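PDB 2DFU: probable 2-hydroxyhepta-2,4-diene-1,7-dioate isomerase from Thermus thermophilus, which probably acts as an isomerase or hydrolase of the metal-dependent fumarylacetoacetate hydrolase family, named for isomerising 2-hydroxyhepta-2,4-diene-1,7-dioate. Local coordinates for residues 149-154 against 158-163; 102-105 against 110-113; 8-13 against 19-24; 138-143 against 178-183. All blocks are in the same frame, centred on the assembly; numbering follows the deposited sequence.

Interaction 1: residues 149-154 against 158-163; sequences RDVQKK and WVRAKS
Gln152, whose side chain lies over Trp158, has its OE1 gripped twice by one guanidinium, from Arg149 NE at 2.9 Å and from Arg149 NH2 at 2.6 Å, both bonds bent and weak. The other half of the amide goes to the indole, Gln152 NE2 hanging 3.4 Å above the plane of the Trp158 ring, over its centre, with amide and ring planes 77° apart. The chain runs extended, CG anti to the backbone N (chi1 174°), which also sets Gln152 CG 3.7 Å from the centroid of the five-membered ring of Trp158, a CH-pi contact. Two waters link the segments: one, in the indole plane, accepts from Trp158 NE1 and donates to Gln152 O; another joins Gln152 NE2 to Lys162 NZ, which also holds Asp145 and Thr147. A leucine in place of Trp158 would probably leave Gln152 NE2 without its flat platform and the amide freer to turn. Ala161 CB meets Gln152 CB at 3.5 Å and Val151 CG2 at 3.8 Å, while Arg160 pairs with Asp155 and with Glu75 of the second subunit. Small Ala161 lets the two short helices, joined by a tight loop, pack closely at the subunit interface of this fumarylacetoacetate hydrolase-family protein.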
loop_
_atom_site.group_PDB
_atom_site.type_symbol
_atom_site.label_atom_id
_atom_site.label_comp_id
_atom_site.label_asym_id
_atom_site.label_seq_id
_atom_site.Cartn_x
_atom_site.Cartn_y
_atom_site.Cartn_z
ATOM N N ARG A 149 -5.696 19.065 1.508
ATOM C CA ARG A 149 -5.712 19.784 0.237
ATOM C C ARG A 149 -4.509 20.634 -0.136
ATOM O O ARG A 149 -4.153 20.691 -1.307
ATOM C CB ARG A 149 -6.960 20.670 0.150
ATOM C CG ARG A 149 -8.258 19.945 0.438
ATOM C CD ARG A 149 -9.177 19.899 -0.774
ATOM N NE ARG A 149 -8.572 19.207 -1.906
ATOM C CZ ARG A 149 -9.270 18.599 -2.862
ATOM N NH1 ARG A 149 -10.599 18.597 -2.812
ATOM N NH2 ARG A 149 -8.646 18.003 -3.871
ATOM N N ASP A 150 -3.891 21.314 0.823
ATOM C CA ASP A 150 -2.754 22.154 0.469
ATOM C C ASP A 150 -1.557 21.354 -0.032
ATOM O O ASP A 150 -1.064 21.603 -1.129
ATOM C CB ASP A 150 -2.345 23.073 1.634
ATOM C CG ASP A 150 -2.400 22.388 2.985
ATOM O OD1 ASP A 150 -2.465 21.142 3.035
ATOM O OD2 ASP A 150 -2.366 23.108 4.004
ATOM N N VAL A 151 -1.097 20.386 0.751
ATOM C CA VAL A 151 0.041 19.579 0.330
ATOM C C VAL A 151 -0.308 18.769 -0.910
ATOM O O VAL A 151 0.574 18.396 -1.685
ATOM C CB VAL A 151 0.512 18.635 1.457
ATOM C CG1 VAL A 151 0.929 19.466 2.674
ATOM C CG2 VAL A 151 -0.595 17.659 1.830
ATOM N N GLN A 152 -1.598 18.511 -1.106
ATOM C CA GLN A 152 -2.057 17.750 -2.265
ATOM C C GLN A 152 -1.721 18.490 -3.560
ATOM O O GLN A 152 -1.516 17.875 -4.606
ATOM C CB GLN A 152 -3.566 17.514 -2.178
ATOM C CG GLN A 152 -4.184 16.859 -3.412
ATOM C CD GLN A 152 -5.670 16.596 -3.241
ATOM O OE1 GLN A 152 -6.395 17.427 -2.684
ATOM N NE2 GLN A 152 -6.137 15.443 -3.723
ATOM N N LYS A 153 -1.656 19.814 -3.479
ATOM C CA LYS A 153 -1.349 20.629 -4.644
ATOM C C LYS A 153 0.151 20.806 -4.867
ATOM O O LYS A 153 0.600 20.899 -6.006
ATOM C CB LYS A 153 -1.989 22.017 -4.510
ATOM C CG LYS A 153 -3.510 22.044 -4.504
ATOM C CD LYS A 153 -4.004 23.480 -4.327
ATOM C CE LYS A 153 -5.527 23.577 -4.326
ATOM N NZ LYS A 153 -6.154 22.931 -3.143
ATOM N N LYS A 154 0.926 20.844 -3.787
ATOM C CA LYS A 154 2.368 21.055 -3.906
ATOM C C LYS A 154 3.278 19.823 -4.010
ATOM O O LYS A 154 4.214 19.822 -4.808
ATOM C CB LYS A 154 2.857 21.939 -2.754
ATOM C CG LYS A 154 2.811 21.272 -1.392
ATOM C CD LYS A 154 3.555 22.092 -0.348
ATOM C CE LYS A 154 3.530 21.405 1.011
ATOM N NZ LYS A 154 4.272 22.173 2.051
ATOM N N TRP A 158 0.201 12.447 -3.972
ATOM C CA TRP A 158 -0.699 12.604 -2.833
ATOM C C TRP A 158 -0.406 11.699 -1.640
ATOM O O TRP A 158 -1.333 11.232 -0.972
ATOM C CB TRP A 158 -2.150 12.383 -3.279
ATOM C CG TRP A 158 -2.596 13.273 -4.410
ATOM C CD1 TRP A 158 -1.916 14.339 -4.944
ATOM C CD2 TRP A 158 -3.819 13.171 -5.147
ATOM N NE1 TRP A 158 -2.644 14.902 -5.966
ATOM C CE2 TRP A 158 -3.815 14.206 -6.112
ATOM C CE3 TRP A 158 -4.919 12.306 -5.088
ATOM C CZ2 TRP A 158 -4.871 14.397 -7.012
ATOM C CZ3 TRP A 158 -5.971 12.498 -5.985
ATOM C CH2 TRP A 158 -5.937 13.534 -6.933
ATOM N N VAL A 159 0.867 11.468 -1.343
ATOM C CA VAL A 159 1.195 10.606 -0.221
ATOM C C VAL A 159 0.778 11.184 1.132
ATOM O O VAL A 159 -0.011 10.560 1.848
ATOM C CB VAL A 159 2.685 10.241 -0.199
ATOM C CG1 VAL A 159 2.971 9.309 0.966
ATOM C CG2 VAL A 159 3.058 9.556 -1.505
ATOM N N ARG A 160 1.272 12.355 1.517
ATOM C CA ARG A 160 0.807 12.835 2.809
ATOM C C ARG A 160 -0.556 13.501 2.704
ATOM O O ARG A 160 -1.219 13.727 3.712
ATOM C CB ARG A 160 1.828 13.754 3.497
ATOM C CG ARG A 160 2.253 14.966 2.753
ATOM C CD ARG A 160 3.290 15.725 3.569
ATOM N NE ARG A 160 3.797 16.854 2.808
ATOM C CZ ARG A 160 4.439 17.891 3.330
ATOM N NH1 ARG A 160 4.667 17.958 4.635
ATOM N NH2 ARG A 160 4.843 18.872 2.536
ATOM N N ALA A 161 -0.994 13.780 1.482
ATOM C CA ALA A 161 -2.301 14.395 1.291
ATOM C C ALA A 161 -3.422 13.394 1.560
ATOM O O ALA A 161 -4.474 13.753 2.083
ATOM C CB ALA A 161 -2.432 14.930 -0.131
ATOM N N LYS A 162 -3.176 12.134 1.216
ATOM C CA LYS A 162 -4.176 11.081 1.359
ATOM C C LYS A 162 -3.784 9.896 2.242
ATOM O O LYS A 162 -4.654 9.178 2.741
ATOM C CB LYS A 162 -4.523 10.528 -0.029
ATOM C CG LYS A 162 -5.186 11.509 -0.992
ATOM C CD LYS A 162 -6.674 11.651 -0.681
ATOM C CE LYS A 162 -7.412 12.377 -1.805
ATOM N NZ LYS A 162 -8.856 12.580 -1.483
ATOM N N SER A 163 -2.488 9.686 2.435
ATOM C CA SER A 163 -2.044 8.530 3.192
ATOM C C SER A 163 -1.374 8.762 4.546
ATOM O O SER A 163 -0.617 7.910 5.022
ATOM C CB SER A 163 -1.132 7.684 2.304
ATOM O OG SER A 163 -0.987 6.376 2.829
HETATM O O HOH W 1 -9.329 14.805 -3.545
HETATM O O HOH W 2 -2.460 17.423 -7.692
HETATM O O HOH W 3 4.587 21.264 5.158
#

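Interaction 2: residues 102-105 against 110-113; sequences VPYP and ELHY
Apolar packing between Tyr104 and Leu111 joins strand 102-104 to the start of strand 111-121. The leucine and tyrosine side chains run alongside each other, pointing opposite ways, so that the leucine meets the ring at two places along its length. Leu111 CB lies against the hydroxyl end, 3.6 Å from Tyr104 CZ, while Leu111 CD2 sits over one face, 3.9 Å above the plane of the Tyr104 ring and offset toward the rim, close enough for a CH-pi contact. The other branch turns to the neighbouring proline, Leu111 CD1 coming within 4.1 Å of Pro105 CD. With CG anti to the backbone N (chi1 -166°), the tyrosine ring swings toward Leu111.

The strands so joined belong to different sheets. The weakly bonded strand 102-104 is one of the two outer strands, within this chain, of a five-stranded mixed sheet, parallel to strand 250-259, whereas strand 111-121 pairs with 137-148; the short loop 106-109 carries the chain from one to the other.

Polar contacts are mostly indirect. Tyr104 OH donates to a water at 2.8 Å, in the plane of the phenol ring, and that water donates onward to Leu111 O at 3.2 Å, linking the hydroxyl to the backbone of the opposing strand. Within segment 110-113, His112 ND1 donates to Glu110 O at 3.1 Å; the carbonyl is approached from above its plane, whereas Glu110 O lies nearly in the plane of the imidazole. Backbone hydrogen bonds beyond the contact hold both partners, Tyr104 to Glu260 and Leu111 to Leu236.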
loop_
_atom_site.group_PDB
_atom_site.type_symbol
_atom_site.label_atom_id
_atom_site.label_comp_id
_atom_site.label_asym_id
_atom_site.label_seq_id
_atom_site.Cartn_x
_atom_site.Cartn_y
_atom_site.Cartn_z
ATOM N N VAL A 102 -8.987 11.299 14.399
ATOM C CA VAL A 102 -8.072 11.575 13.304
ATOM C C VAL A 102 -7.394 12.871 13.755
ATOM O O VAL A 102 -8.035 13.917 13.843
ATOM C CB VAL A 102 -8.815 11.851 11.980
ATOM C CG1 VAL A 102 -7.816 12.252 10.902
ATOM C CG2 VAL A 102 -9.599 10.622 11.552
ATOM N N PRO A 103 -6.097 12.811 14.079
ATOM C CA PRO A 103 -5.404 14.025 14.517
ATOM C C PRO A 103 -5.337 15.065 13.402
ATOM O O PRO A 103 -5.041 14.723 12.264
ATOM C CB PRO A 103 -4.009 13.516 14.883
ATOM C CG PRO A 103 -4.240 12.081 15.242
ATOM C CD PRO A 103 -5.216 11.637 14.186
ATOM N N TYR A 104 -5.629 16.324 13.713
ATOM C CA TYR A 104 -5.519 17.359 12.693
ATOM C C TYR A 104 -4.003 17.553 12.612
ATOM O O TYR A 104 -3.389 18.067 13.546
ATOM C CB TYR A 104 -6.210 18.648 13.135
ATOM C CG TYR A 104 -6.408 19.608 11.988
ATOM C CD1 TYR A 104 -5.318 20.118 11.289
ATOM C CD2 TYR A 104 -7.690 19.958 11.561
ATOM C CE1 TYR A 104 -5.494 20.947 10.188
ATOM C CE2 TYR A 104 -7.879 20.786 10.461
ATOM C CZ TYR A 104 -6.776 21.274 9.779
ATOM O OH TYR A 104 -6.952 22.068 8.672
ATOM N N PRO A 105 -3.384 17.138 11.496
ATOM C CA PRO A 105 -1.940 17.229 11.269
ATOM C C PRO A 105 -1.285 18.596 11.360
ATOM O O PRO A 105 -1.911 19.628 11.131
ATOM C CB PRO A 105 -1.765 16.614 9.882
ATOM C CG PRO A 105 -2.966 15.744 9.729
ATOM C CD PRO A 105 -4.047 16.605 10.299
ATOM N N GLU A 110 -5.467 22.644 5.689
ATOM C CA GLU A 110 -6.567 22.479 4.749
ATOM C C GLU A 110 -7.071 21.035 4.747
ATOM O O GLU A 110 -7.042 20.354 3.721
ATOM C CB GLU A 110 -6.094 22.870 3.349
ATOM C CG GLU A 110 -7.177 23.453 2.471
ATOM C CD GLU A 110 -7.751 24.732 3.043
ATOM O OE1 GLU A 110 -6.988 25.716 3.184
ATOM O OE2 GLU A 110 -8.962 24.754 3.356
ATOM N N LEU A 111 -7.529 20.569 5.906
ATOM C CA LEU A 111 -8.037 19.208 6.041
ATOM C C LEU A 111 -9.504 19.160 5.622
ATOM O O LEU A 111 -10.324 19.920 6.142
ATOM C CB LEU A 111 -7.907 18.737 7.492
ATOM C CG LEU A 111 -7.928 17.222 7.692
ATOM C CD1 LEU A 111 -6.639 16.618 7.125
ATOM C CD2 LEU A 111 -8.056 16.897 9.169
ATOM N N HIS A 112 -9.828 18.266 4.693
ATOM C CA HIS A 112 -11.192 18.123 4.190
ATOM C C HIS A 112 -11.747 16.708 4.319
ATOM O O HIS A 112 -10.992 15.731 4.329
ATOM C CB HIS A 112 -11.259 18.539 2.721
ATOM C CG HIS A 112 -11.140 20.015 2.497
ATOM N ND1 HIS A 112 -10.002 20.727 2.807
ATOM C CD2 HIS A 112 -12.014 20.909 1.978
ATOM C CE1 HIS A 112 -10.179 21.997 2.485
ATOM N NE2 HIS A 112 -11.392 22.133 1.978
ATOM N N TYR A 113 -13.074 16.612 4.407
ATOM C CA TYR A 113 -13.767 15.328 4.519
ATOM C C TYR A 113 -14.427 14.923 3.201
ATOM O O TYR A 113 -14.870 15.770 2.428
ATOM C CB TYR A 113 -14.834 15.389 5.616
ATOM C CG TYR A 113 -15.815 16.538 5.470
ATOM C CD1 TYR A 113 -16.905 16.459 4.601
ATOM C CD2 TYR A 113 -15.633 17.722 6.190
ATOM C CE1 TYR A 113 -17.792 17.538 4.448
ATOM C CE2 TYR A 113 -16.503 18.799 6.049
ATOM C CZ TYR A 113 -17.578 18.706 5.178
ATOM O OH TYR A 113 -18.409 19.796 5.038
HETATM O O HOH W 4 -9.470 22.684 7.618
#

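Interaction 3: residues 8-13 against 19-24; sequences EGRWGV and VLETDG
Arg10 and Glu21 meet in the shortest bond between the two strands: Arg10 NH1 donates to Glu21 OE2 at 2.6 Å, on the syn side of the carboxylate and close to the guanidinium plane. The two flat groups are turned 41° apart, and the arginine chain, extended from CG to NE, runs alongside that oxygen. Backbone bonds hold the strands beside this bridge. Val13 and Leu20 form an antiparallel hydrogen-bonded pair, with Val13 N to Leu20 O at 2.8 Å and Leu20 N to Val13 O at 2.9 Å, and Thr22 N donates almost straight, at 173°, to Trp11 O.

Between these bonds the strands draw in where Gly12 faces Glu21, their CA atoms 3.9 Å apart; a CB on Gly12 would clash with Leu20 O, which makes the missing side chain a condition of the close approach. On the face that carries Trp11, Val13 and Thr22, Val13 CG2 packs on Thr22 CG2, and the Trp11 CB rests against Gly24 O. That carbonyl also accepts from Thr22 OG1 at 2.9 Å.

The next shell positions the charges. Glu8 OE2 takes Arg10 NE at 2.5 Å, Arg32 and Thr30 hold Glu21 OE1, and a water ties Glu21 OE2 to Trp11 N and Thr22 O. This is the beta hairpin of strands 10-15 and 18-22; on the first strand's other edge, Gly9 and Arg10 form a G1 bulge against Phe6 of strand 2-6. Lying between two arginines, the Glu21 carboxylate probably stays ionised, and Arg10, shared by two acids, is probably held against rotation.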
loop_
_atom_site.group_PDB
_atom_site.type_symbol
_atom_site.label_atom_id
_atom_site.label_comp_id
_atom_site.label_asym_id
_atom_site.label_seq_id
_atom_site.Cartn_x
_atom_site.Cartn_y
_atom_site.Cartn_z
ATOM N N GLU A 8 -9.204 -8.437 19.391
ATOM C CA GLU A 8 -7.900 -8.791 18.833
ATOM C C GLU A 8 -7.966 -9.378 17.423
ATOM O O GLU A 8 -7.572 -10.523 17.195
ATOM C CB GLU A 8 -7.146 -9.756 19.763
ATOM C CG GLU A 8 -7.944 -10.962 20.232
ATOM C CD GLU A 8 -8.878 -10.639 21.393
ATOM O OE1 GLU A 8 -8.388 -10.192 22.453
ATOM O OE2 GLU A 8 -10.100 -10.835 21.250
ATOM N N GLY A 9 -8.461 -8.580 16.481
ATOM C CA GLY A 9 -8.557 -9.026 15.102
ATOM C C GLY A 9 -9.492 -10.203 14.872
ATOM O O GLY A 9 -9.301 -10.979 13.935
ATOM N N ARG A 10 -10.504 -10.345 15.720
ATOM C CA ARG A 10 -11.455 -11.437 15.571
ATOM C C ARG A 10 -12.504 -11.052 14.537
ATOM O O ARG A 10 -12.729 -9.871 14.289
ATOM C CB ARG A 10 -12.142 -11.737 16.906
ATOM C CG ARG A 10 -11.224 -12.338 17.968
ATOM C CD ARG A 10 -11.954 -12.506 19.300
ATOM N NE ARG A 10 -11.076 -13.009 20.355
ATOM C CZ ARG A 10 -10.955 -14.290 20.698
ATOM N NH1 ARG A 10 -11.663 -15.221 20.077
ATOM N NH2 ARG A 10 -10.113 -14.638 21.665
ATOM N N TRP A 11 -13.124 -12.055 13.923
ATOM C CA TRP A 11 -14.173 -11.820 12.943
ATOM C C TRP A 11 -15.499 -12.293 13.525
ATOM O O TRP A 11 -15.535 -13.177 14.378
ATOM C CB TRP A 11 -13.908 -12.586 11.641
ATOM C CG TRP A 11 -12.811 -12.021 10.784
ATOM C CD1 TRP A 11 -11.498 -12.410 10.764
ATOM C CD2 TRP A 11 -12.942 -10.994 9.791
ATOM N NE1 TRP A 11 -10.807 -11.690 9.811
ATOM C CE2 TRP A 11 -11.670 -10.817 9.202
ATOM C CE3 TRP A 11 -14.011 -10.209 9.341
ATOM C CZ2 TRP A 11 -11.440 -9.887 8.182
ATOM C CZ3 TRP A 11 -13.784 -9.283 8.327
ATOM C CH2 TRP A 11 -12.509 -9.131 7.758
ATOM N N GLY A 12 -16.587 -11.697 13.058
ATOM C CA GLY A 12 -17.891 -12.093 13.546
ATOM C C GLY A 12 -19.013 -11.563 12.681
ATOM O O GLY A 12 -18.789 -10.770 11.761
ATOM N N VAL A 13 -20.223 -12.018 12.981
ATOM C CA VAL A 13 -21.419 -11.600 12.268
ATOM C C VAL A 13 -22.311 -10.878 13.269
ATOM O O VAL A 13 -22.385 -11.265 14.433
ATOM C CB VAL A 13 -22.167 -12.818 11.683
ATOM C CG1 VAL A 13 -23.506 -12.393 11.123
ATOM C CG2 VAL A 13 -21.330 -13.445 10.579
ATOM N N VAL A 19 -22.786 -9.914 18.734
ATOM C CA VAL A 19 -21.709 -10.218 17.802
ATOM C C VAL A 19 -21.421 -11.705 17.966
ATOM O O VAL A 19 -21.043 -12.153 19.049
ATOM C CB VAL A 19 -20.423 -9.439 18.133
ATOM C CG1 VAL A 19 -19.289 -9.902 17.224
ATOM C CG2 VAL A 19 -20.659 -7.944 17.964
ATOM N N LEU A 20 -21.617 -12.473 16.902
ATOM C CA LEU A 20 -21.366 -13.905 16.953
ATOM C C LEU A 20 -20.051 -14.145 16.229
ATOM O O LEU A 20 -19.954 -13.935 15.023
ATOM C CB LEU A 20 -22.522 -14.651 16.279
ATOM C CG LEU A 20 -23.849 -14.192 16.903
ATOM C CD1 LEU A 20 -25.022 -14.565 16.024
ATOM C CD2 LEU A 20 -23.979 -14.787 18.288
ATOM N N GLU A 21 -19.036 -14.570 16.975
ATOM C CA GLU A 21 -17.718 -14.799 16.403
ATOM C C GLU A 21 -17.672 -15.929 15.385
ATOM O O GLU A 21 -18.352 -16.952 15.524
ATOM C CB GLU A 21 -16.688 -15.070 17.504
ATOM C CG GLU A 21 -15.292 -15.313 16.955
ATOM C CD GLU A 21 -14.284 -15.703 18.017
ATOM O OE1 GLU A 21 -14.582 -16.588 18.847
ATOM O OE2 GLU A 21 -13.180 -15.131 18.012
ATOM N N THR A 22 -16.849 -15.728 14.361
ATOM C CA THR A 22 -16.675 -16.700 13.296
ATOM C C THR A 22 -15.195 -16.935 13.020
ATOM O O THR A 22 -14.343 -16.121 13.383
ATOM C CB THR A 22 -17.325 -16.227 11.987
ATOM O OG1 THR A 22 -16.803 -14.938 11.634
ATOM C CG2 THR A 22 -18.842 -16.144 12.137
ATOM N N ASP A 23 -14.913 -18.058 12.371
ATOM C CA ASP A 23 -13.561 -18.456 12.008
ATOM C C ASP A 23 -13.265 -17.803 10.657
ATOM O O ASP A 23 -13.497 -18.399 9.609
ATOM C CB ASP A 23 -13.518 -19.984 11.908
ATOM C CG ASP A 23 -12.127 -20.525 11.635
ATOM O OD1 ASP A 23 -11.157 -19.732 11.587
ATOM O OD2 ASP A 23 -12.010 -21.760 11.471
ATOM N N GLY A 24 -12.766 -16.570 10.686
ATOM C CA GLY A 24 -12.493 -15.855 9.448
ATOM C C GLY A 24 -13.744 -15.098 9.018
ATOM O O GLY A 24 -14.806 -15.331 9.585
HETATM O O HOH W 5 -12.540 -14.888 14.979
HETATM O O HOH W 6 -17.713 -13.056 9.996
#

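Interaction 4: residues 138-143 against 178-183; sequences LGYTVA and LNPQDT
Tyr140, in segment 138-143 of strand 137-148, faces a loop that folds back as a type I turn from Asn179 to Asp182, the CA atoms of Tyr140 and Leu178 lying 7.6 Å apart. Side chains bridge that gap, and the contact is wholly apolar. Both partners come obliquely from the same side of the phenol ring, a leucine toward its base and a proline toward its hydroxyl. Leu178 CD2 sits 3.8 Å from Tyr140 CD2 and equally near the ring's CG, while Leu178 CB is also 3.8 Å from Tyr140 CD2. Further out, Pro180 CB lies 3.9 Å from Tyr140 CE1, and Pro180 CG comes to 3.5 Å from Tyr140 OH. The tyrosine reaches both because its CG stands anti to the carbonyl carbon (chi1 -56°), which sends the ring out from the strand toward the turn.

The turn keeps its own shape by internal bonds. Asp182 N donates to Asn179 O at 2.8 Å, and Asn179 OD1 accepts from Gln181 N at 3.2 Å, an Asx turn that holds the polypeptide just beyond the proline. With an alanine here instead of Tyr140, Leu178 and Pro180 would probably lose the ring they share, and a gap would open between strand and loop.

Leu117 and Val119 of strand 111-121 also pack on the tyrosine, and a classic beta bulge at Leu138 and Gly139, facing Val120, precedes it in the strand. The loop itself leads from strand 168-175 to strand 184-189; Gln181 bonds to Val206 at the start of helix 206-214, and Pro180 O accepts from Thr199.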
loop_
_atom_site.group_PDB
_atom_site.type_symbol
_atom_site.label_atom_id
_atom_site.label_comp_id
_atom_site.label_asym_id
_atom_site.label_seq_id
_atom_site.Cartn_x
_atom_site.Cartn_y
_atom_site.Cartn_z
ATOM N N LEU A 138 -16.443 -9.284 -1.298
ATOM C CA LEU A 138 -16.868 -9.867 -0.034
ATOM C C LEU A 138 -18.037 -9.026 0.476
ATOM O O LEU A 138 -19.092 -9.556 0.814
ATOM C CB LEU A 138 -15.733 -9.849 0.996
ATOM C CG LEU A 138 -16.126 -10.272 2.424
ATOM C CD1 LEU A 138 -16.617 -11.717 2.430
ATOM C CD2 LEU A 138 -14.931 -10.121 3.355
ATOM N N GLY A 139 -17.849 -7.710 0.518
ATOM C CA GLY A 139 -18.912 -6.845 0.988
ATOM C C GLY A 139 -18.634 -5.363 0.850
ATOM O O GLY A 139 -17.606 -4.960 0.323
ATOM N N TYR A 140 -19.555 -4.554 1.357
ATOM C CA TYR A 140 -19.454 -3.109 1.275
ATOM C C TYR A 140 -19.431 -2.457 2.649
ATOM O O TYR A 140 -20.096 -2.911 3.574
ATOM C CB TYR A 140 -20.638 -2.573 0.473
ATOM C CG TYR A 140 -20.733 -3.200 -0.891
ATOM C CD1 TYR A 140 -20.007 -2.683 -1.967
ATOM C CD2 TYR A 140 -21.495 -4.353 -1.098
ATOM C CE1 TYR A 140 -20.030 -3.301 -3.213
ATOM C CE2 TYR A 140 -21.524 -4.980 -2.343
ATOM C CZ TYR A 140 -20.786 -4.447 -3.393
ATOM O OH TYR A 140 -20.777 -5.064 -4.616
ATOM N N THR A 141 -18.657 -1.388 2.778
ATOM C CA THR A 141 -18.580 -0.689 4.045
ATOM C C THR A 141 -18.497 0.802 3.759
ATOM O O THR A 141 -18.618 1.223 2.611
ATOM C CB THR A 141 -17.368 -1.187 4.896
ATOM O OG1 THR A 141 -17.467 -0.647 6.219
ATOM C CG2 THR A 141 -16.038 -0.773 4.268
ATOM N N VAL A 142 -18.296 1.604 4.791
ATOM C CA VAL A 142 -18.245 3.047 4.618
ATOM C C VAL A 142 -16.870 3.589 4.968
ATOM O O VAL A 142 -16.144 2.990 5.759
ATOM C CB VAL A 142 -19.296 3.733 5.521
ATOM C CG1 VAL A 142 -19.449 5.189 5.141
ATOM C CG2 VAL A 142 -20.629 2.995 5.410
ATOM N N ALA A 143 -16.515 4.727 4.383
ATOM C CA ALA A 143 -15.222 5.332 4.665
ATOM C C ALA A 143 -15.273 6.839 4.589
ATOM O O ALA A 143 -16.202 7.425 4.035
ATOM C CB ALA A 143 -14.181 4.829 3.680
ATOM N N LEU A 178 -25.848 -6.380 -1.204
ATOM C CA LEU A 178 -26.213 -5.028 -1.604
ATOM C C LEU A 178 -26.077 -4.786 -3.107
ATOM O O LEU A 178 -25.304 -5.468 -3.779
ATOM C CB LEU A 178 -25.306 -4.041 -0.871
ATOM C CG LEU A 178 -25.559 -2.546 -1.052
ATOM C CD1 LEU A 178 -26.566 -2.090 -0.014
ATOM C CD2 LEU A 178 -24.252 -1.772 -0.891
ATOM N N ASN A 179 -26.844 -3.830 -3.631
ATOM C CA ASN A 179 -26.694 -3.371 -5.014
ATOM C C ASN A 179 -26.002 -2.028 -5.017
ATOM O O ASN A 179 -26.574 -0.995 -4.710
ATOM C CB ASN A 179 -28.067 -3.243 -5.691
ATOM C CG ASN A 179 -27.919 -2.752 -7.125
ATOM O OD1 ASN A 179 -26.830 -2.432 -7.601
ATOM N ND2 ASN A 179 -29.061 -2.691 -7.835
ATOM N N PRO A 180 -24.692 -2.108 -5.315
ATOM C CA PRO A 180 -23.768 -0.991 -5.141
ATOM C C PRO A 180 -24.201 0.265 -5.889
ATOM O O PRO A 180 -23.869 1.388 -5.539
ATOM C CB PRO A 180 -22.407 -1.453 -5.626
ATOM C CG PRO A 180 -22.615 -2.727 -6.442
ATOM C CD PRO A 180 -23.985 -3.265 -5.828
ATOM N N GLN A 181 -24.935 0.069 -6.980
ATOM C CA GLN A 181 -25.353 1.206 -7.794
ATOM C C GLN A 181 -26.748 1.701 -7.439
ATOM O O GLN A 181 -27.318 2.520 -8.154
ATOM C CB GLN A 181 -25.286 0.855 -9.284
ATOM C CG GLN A 181 -23.972 0.213 -9.693
ATOM C CD GLN A 181 -22.755 0.987 -9.201
ATOM O OE1 GLN A 181 -21.727 0.396 -8.878
ATOM N NE2 GLN A 181 -22.865 2.310 -9.153
ATOM N N ASP A 182 -27.301 1.214 -6.336
ATOM C CA ASP A 182 -28.625 1.657 -5.922
ATOM C C ASP A 182 -28.698 1.968 -4.426
ATOM O O ASP A 182 -29.476 1.359 -3.694
ATOM C CB ASP A 182 -29.680 0.607 -6.290
ATOM C CG ASP A 182 -31.107 1.132 -6.143
ATOM O OD1 ASP A 182 -31.343 2.322 -6.457
ATOM O OD2 ASP A 182 -31.990 0.352 -5.721
ATOM N N THR A 183 -27.879 2.912 -3.976
ATOM C CA THR A 183 -27.880 3.302 -2.575
ATOM C C THR A 183 -27.453 4.762 -2.431
ATOM O O THR A 183 -27.002 5.384 -3.393
ATOM C CB THR A 183 -26.948 2.392 -1.731
ATOM O OG1 THR A 183 -27.193 2.621 -0.336
ATOM C CG2 THR A 183 -25.485 2.680 -2.034
#

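Chemistry follows position. Interactions 1, 2 and 4 are largely buried, whereas interaction 3 is partly exposed, and there alone do a salt bridge and backbone bonds run from one segment to the other. Interaction 4, lying closest to the chain's centre, is purely apolar; interactions 1 and 2 add waters to their packing. These two touch, Arg149 N probably bonding to Glu110 O, and sit on the same side of the molecule, respectively about 35 Å and 31 Å, centre to centre, from interaction 3. Strands 111-121 and 137-148, neighbours in a sheet, connect interactions 2 and 4, and helix 149-154 of interaction 1 follows directly on the second. Among the four, interaction 1 alone meets the second subunit.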